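Local coordinates for protein putative histidinol-phosphate aminotransferase (Burkholderia pseudomallei, PDB 3P1T) that probably transfers an amino group from L-histidinol phosphate to 2-oxoglutarate with the help of pyridoxal 5'-phosphate, a step of histidine biosynthesis, at residues Met91-Ala96 and Arg135-Leu141; Arg260-Leu265 and Asp324-Leu330. Numbering follows the deposited sequence.

Contact 1: residues Met91-Ala96 and Arg135-Leu141; sequences MRFVTA and RDDCVVL
C138, D137 and V94 bury the most surface where strands 92-96 and 137-141 run parallel, with axes 4.6 Å apart at closest approach and 26° between their directions. Both strands are extended, while R135 and D136, before the second, have psi near -5°. The register pairs R92 with D137 (CA-CA 4.7 Å), F93 with C138 (4.9 Å) and V94 with V139 (4.6 Å). C138 is bonded through both its backbone groups: its N donates to R92 O (2.9 Å), and its O accepts from V94 N (2.9 Å). R92 N to D136 O (3.1 Å) and V140 N to V94 O (2.9 Å) extend the pattern, and a water bridges A96 N (2.9 Å) and V140 O (2.8 Å). The small C138 side chain (chi1 t) packs on the F93 ring (chi1 m): CB makes a CH-pi contact over its face, 4.1 Å from the centroid, and SG an oblique sulfur-aromatic contact, 3.5 Å from F93 CE2. M91, present as selenomethionine, flanks the same cysteine, SE to C138 CB 4.0 Å. These are neighbouring strands of the seven-stranded mixed sheet of the large domain in fold-type I PLP enzymes, flanked by strands 113-117 and 166-170. On the other face D137 (chi1 m) forms a two-pronged salt bridge with R92 (chi1 t, chi2 t), R92 NE to D137 OD1 and NH2 to OD2 both 2.8 Å, so a buried carboxylate is neutralised; D137 OD2 also accepts from S134 N. V94 (chi1 t), beta-branched and suited to a strand, sets CB 4.0 Å from V139 CG2.

Contact 2: residues Arg260-Leu265 and Asp324-Leu330; sequences RVADAL and DRLLAAL
Helical segments 260-265 and 324-330 lie nearly parallel, 9° between their directions, with axes 10.8 Å apart at closest approach; the nearest CA pair is V261 and L327, 7.1 Å apart. Apolar packing centres on L327 (chi1 m, chi2 t), a knob in the hole formed by R260, V261, A264 and L265. L327 CD2 stands 3.8 Å from A264 CB, whose short side chain admits it, and 3.7 Å from L265 CD2. L265 (chi1 m, chi2 t) also places CD2 3.8 Å from L330 CD1, and V261 CG1 lies 4.2 Å from L326 CD2. The polar part is a salt bridge at the margin: R260, extended through chi1 and chi2 (both t), brings NH2 2.8 Å and NH1 2.9 Å from D324 OD1, both weak hydrogen bonds. L327 CD1 covers one guanidinium face, 3.6 Å from R260 NH1. Helices 244-267 and 320-333 pack side by side on the four-stranded small-domain sheet of fold-type I aminotransferases, with L265, L326 and L330 against I315 of strand 312-316.

Contact 1 is the more buried, joining two strands inside the seven-stranded sheet; contact 2 is partly buried and pairs two helices that pack against the separate four-stranded sheet. They share no secondary-structure element and lie on opposite sides of the chain's centre, about 22 Å apart at their nearest atoms. Backbone hydrogen bonds carry contact 1, whereas the helices of 260-265 and 324-330 spend theirs internally and meet mainly through side chains. Each contains an arginine-aspartate salt bridge: in contact 1 it is two-pronged, with a buried aspartate, while in contact 2 it is weaker in geometry and engages one carboxylate oxygen of a partly exposed aspartate.

Contact 1: residues Met91-Ala96 and Arg135-Leu141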
# COMPACT_ATOMS: atom_id res chain seq x y z
N MSE A 91 14.49 -19.79 7.77
CA MSE A 91 13.61 -20.78 8.38
C MSE A 91 12.73 -21.52 7.35
O MSE A 91 12.49 -21.03 6.23
CB MSE A 91 12.68 -20.10 9.43
CG MSE A 91 13.43 -19.32 10.52
SE MSE A 91 12.25 -18.71 11.98
CE MSE A 91 12.31 -20.30 13.07
N ARG A 92 12.21 -22.68 7.76
CA ARG A 92 11.26 -23.44 6.97
C ARG A 92 9.90 -22.93 7.33
O ARG A 92 9.54 -22.87 8.51
CB ARG A 92 11.41 -24.94 7.19
CG ARG A 92 10.49 -25.78 6.33
CD ARG A 92 10.65 -27.26 6.57
NE ARG A 92 10.11 -27.71 7.86
CZ ARG A 92 9.83 -28.98 8.15
NH1 ARG A 92 9.97 -29.92 7.24
NH2 ARG A 92 9.34 -29.30 9.35
N PHE A 93 9.15 -22.49 6.34
CA PHE A 93 7.80 -21.98 6.57
C PHE A 93 6.82 -23.14 6.50
O PHE A 93 6.91 -24.00 5.60
CB PHE A 93 7.48 -20.84 5.60
CG PHE A 93 8.18 -19.58 6.05
CD1 PHE A 93 9.54 -19.39 5.80
CD2 PHE A 93 7.50 -18.61 6.78
CE1 PHE A 93 10.20 -18.27 6.28
CE2 PHE A 93 8.17 -17.48 7.24
CZ PHE A 93 9.52 -17.32 7.00
N VAL A 94 5.97 -23.24 7.52
CA VAL A 94 5.02 -24.33 7.68
C VAL A 94 3.59 -23.76 7.67
O VAL A 94 3.23 -22.92 8.50
CB VAL A 94 5.32 -25.13 8.96
CG1 VAL A 94 4.23 -26.16 9.24
CG2 VAL A 94 6.67 -25.81 8.89
N THR A 95 2.78 -24.22 6.71
CA THR A 95 1.39 -23.79 6.56
C THR A 95 0.50 -25.03 6.41
O THR A 95 1.00 -26.13 6.19
CB THR A 95 1.25 -22.85 5.34
OG1 THR A 95 1.55 -23.57 4.13
CG2 THR A 95 2.12 -21.59 5.45
N ALA A 96 -0.83 -24.83 6.54
CA ALA A 96 -1.81 -25.91 6.35
C ALA A 96 -2.19 -26.04 4.90
O ALA A 96 -2.26 -25.05 4.18
CB ALA A 96 -3.04 -25.64 7.18
N ARG A 135 12.08 -26.35 15.81
CA ARG A 135 12.44 -25.00 16.25
C ARG A 135 13.09 -24.19 15.10
O ARG A 135 13.32 -22.99 15.25
CB ARG A 135 13.36 -25.06 17.47
CG ARG A 135 12.66 -25.57 18.76
CD ARG A 135 11.86 -24.50 19.50
NE ARG A 135 11.14 -25.03 20.67
CZ ARG A 135 11.61 -25.06 21.92
NH1 ARG A 135 12.83 -24.59 22.18
NH2 ARG A 135 10.88 -25.56 22.90
N ASP A 136 13.32 -24.84 13.94
CA ASP A 136 13.81 -24.22 12.70
C ASP A 136 12.65 -23.72 11.85
O ASP A 136 12.87 -23.13 10.80
CB ASP A 136 14.64 -25.20 11.85
CG ASP A 136 15.80 -25.91 12.53
OD1 ASP A 136 16.67 -25.22 13.10
OD2 ASP A 136 15.89 -27.16 12.38
N ASP A 137 11.40 -24.01 12.27
CA ASP A 137 10.21 -23.68 11.50
C ASP A 137 9.49 -22.46 12.02
O ASP A 137 9.42 -22.23 13.23
CB ASP A 137 9.20 -24.85 11.49
CG ASP A 137 9.68 -26.17 10.91
OD1 ASP A 137 10.70 -26.16 10.17
OD2 ASP A 137 9.05 -27.20 11.19
N CYS A 138 8.95 -21.70 11.06
CA CYS A 138 8.06 -20.57 11.26
C CYS A 138 6.67 -21.02 10.81
O CYS A 138 6.46 -21.26 9.62
CB CYS A 138 8.55 -19.34 10.51
SG CYS A 138 7.44 -17.92 10.67
N VAL A 139 5.78 -21.26 11.78
CA VAL A 139 4.46 -21.80 11.48
C VAL A 139 3.48 -20.65 11.33
O VAL A 139 3.37 -19.80 12.21
CB VAL A 139 4.01 -22.82 12.56
CG1 VAL A 139 2.66 -23.42 12.21
CG2 VAL A 139 5.06 -23.92 12.74
N VAL A 140 2.79 -20.61 10.17
CA VAL A 140 1.79 -19.60 9.80
C VAL A 140 0.45 -20.32 9.58
O VAL A 140 0.29 -21.05 8.60
CB VAL A 140 2.21 -18.75 8.56
CG1 VAL A 140 1.13 -17.74 8.18
CG2 VAL A 140 3.55 -18.05 8.78
N LEU A 141 -0.50 -20.14 10.51
CA LEU A 141 -1.83 -20.76 10.45
C LEU A 141 -2.95 -19.74 10.65
O LEU A 141 -2.81 -18.79 11.42
CB LEU A 141 -1.96 -21.85 11.52
CG LEU A 141 -1.07 -23.07 11.38
CD1 LEU A 141 -0.89 -23.75 12.68
CD2 LEU A 141 -1.58 -24.02 10.31
O HOH W 1 -1.85 -22.22 7.17

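Contact 2: residues Arg260-Leu265 and Asp324-Leu330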
# COMPACT_ATOMS: atom_id res chain seq x y z
N ARG A 260 -28.88 -20.69 10.82
CA ARG A 260 -30.02 -20.92 9.93
C ARG A 260 -29.58 -21.69 8.67
O ARG A 260 -30.16 -22.73 8.38
CB ARG A 260 -30.72 -19.59 9.52
CG ARG A 260 -31.73 -19.78 8.37
CD ARG A 260 -32.69 -18.64 8.17
NE ARG A 260 -32.22 -17.67 7.19
CZ ARG A 260 -32.75 -17.50 5.98
NH1 ARG A 260 -33.77 -18.25 5.59
NH2 ARG A 260 -32.27 -16.57 5.17
N VAL A 261 -28.58 -21.17 7.94
CA VAL A 261 -28.11 -21.75 6.68
C VAL A 261 -27.58 -23.19 6.92
O VAL A 261 -27.99 -24.09 6.19
CB VAL A 261 -27.06 -20.84 5.99
CG1 VAL A 261 -26.40 -21.53 4.80
CG2 VAL A 261 -27.71 -19.55 5.53
N ALA A 262 -26.73 -23.40 7.96
CA ALA A 262 -26.18 -24.72 8.29
C ALA A 262 -27.31 -25.74 8.60
O ALA A 262 -27.32 -26.83 8.02
CB ALA A 262 -25.22 -24.62 9.46
N ASP A 263 -28.28 -25.37 9.46
CA ASP A 263 -29.38 -26.26 9.83
C ASP A 263 -30.30 -26.57 8.64
O ASP A 263 -30.68 -27.73 8.45
CB ASP A 263 -30.21 -25.67 10.99
CG ASP A 263 -29.52 -25.64 12.36
OD1 ASP A 263 -28.38 -26.17 12.48
OD2 ASP A 263 -30.15 -25.13 13.32
N ALA A 264 -30.64 -25.55 7.82
CA ALA A 264 -31.52 -25.70 6.66
C ALA A 264 -30.88 -26.60 5.59
O ALA A 264 -31.57 -27.49 5.07
CB ALA A 264 -31.86 -24.35 6.05
N LEU A 265 -29.57 -26.40 5.28
CA LEU A 265 -28.87 -27.21 4.29
C LEU A 265 -28.77 -28.67 4.75
O LEU A 265 -29.00 -29.56 3.93
CB LEU A 265 -27.48 -26.65 3.95
CG LEU A 265 -27.42 -25.32 3.20
CD1 LEU A 265 -25.98 -24.89 2.96
CD2 LEU A 265 -28.14 -25.39 1.85
N ASP A 324 -31.73 -16.36 1.85
CA ASP A 324 -33.05 -16.84 1.38
C ASP A 324 -32.93 -17.39 -0.06
O ASP A 324 -33.37 -18.50 -0.34
CB ASP A 324 -34.13 -15.72 1.45
CG ASP A 324 -34.83 -15.44 2.78
OD1 ASP A 324 -34.69 -16.27 3.72
OD2 ASP A 324 -35.59 -14.43 2.86
N ARG A 325 -32.28 -16.59 -0.95
CA ARG A 325 -32.05 -16.89 -2.37
C ARG A 325 -31.22 -18.17 -2.53
O ARG A 325 -31.62 -19.05 -3.31
CB ARG A 325 -31.35 -15.70 -3.07
CG ARG A 325 -32.27 -14.50 -3.31
CD ARG A 325 -32.27 -14.02 -4.76
NE ARG A 325 -32.46 -15.15 -5.67
CZ ARG A 325 -31.68 -15.44 -6.70
NH1 ARG A 325 -30.68 -14.62 -7.04
NH2 ARG A 325 -31.92 -16.51 -7.45
N LEU A 326 -30.12 -18.29 -1.75
CA LEU A 326 -29.24 -19.45 -1.76
C LEU A 326 -29.97 -20.71 -1.33
O LEU A 326 -29.87 -21.74 -2.01
CB LEU A 326 -28.01 -19.27 -0.86
CG LEU A 326 -27.18 -20.55 -0.74
CD1 LEU A 326 -25.94 -20.48 -1.58
CD2 LEU A 326 -27.01 -21.02 0.70
N LEU A 327 -30.68 -20.64 -0.18
CA LEU A 327 -31.40 -21.80 0.35
C LEU A 327 -32.49 -22.27 -0.62
O LEU A 327 -32.65 -23.49 -0.78
CB LEU A 327 -31.99 -21.49 1.74
CG LEU A 327 -30.98 -21.30 2.89
CD1 LEU A 327 -31.67 -20.83 4.14
CD2 LEU A 327 -30.19 -22.57 3.19
N ALA A 328 -33.19 -21.34 -1.30
CA ALA A 328 -34.26 -21.70 -2.25
C ALA A 328 -33.67 -22.42 -3.48
O ALA A 328 -34.25 -23.41 -3.92
CB ALA A 328 -35.03 -20.47 -2.68
N ALA A 329 -32.51 -21.97 -3.96
CA ALA A 329 -31.81 -22.58 -5.10
C ALA A 329 -31.29 -23.97 -4.76
O ALA A 329 -31.48 -24.87 -5.57
CB ALA A 329 -30.65 -21.70 -5.54
N LEU A 330 -30.64 -24.16 -3.58
CA LEU A 330 -30.12 -25.48 -3.20
C LEU A 330 -31.26 -26.40 -2.72
O LEU A 330 -31.09 -27.62 -2.75
CB LEU A 330 -28.99 -25.39 -2.16
CG LEU A 330 -27.65 -24.82 -2.68
CD1 LEU A 330 -26.66 -24.63 -1.56
CD2 LEU A 330 -27.03 -25.70 -3.74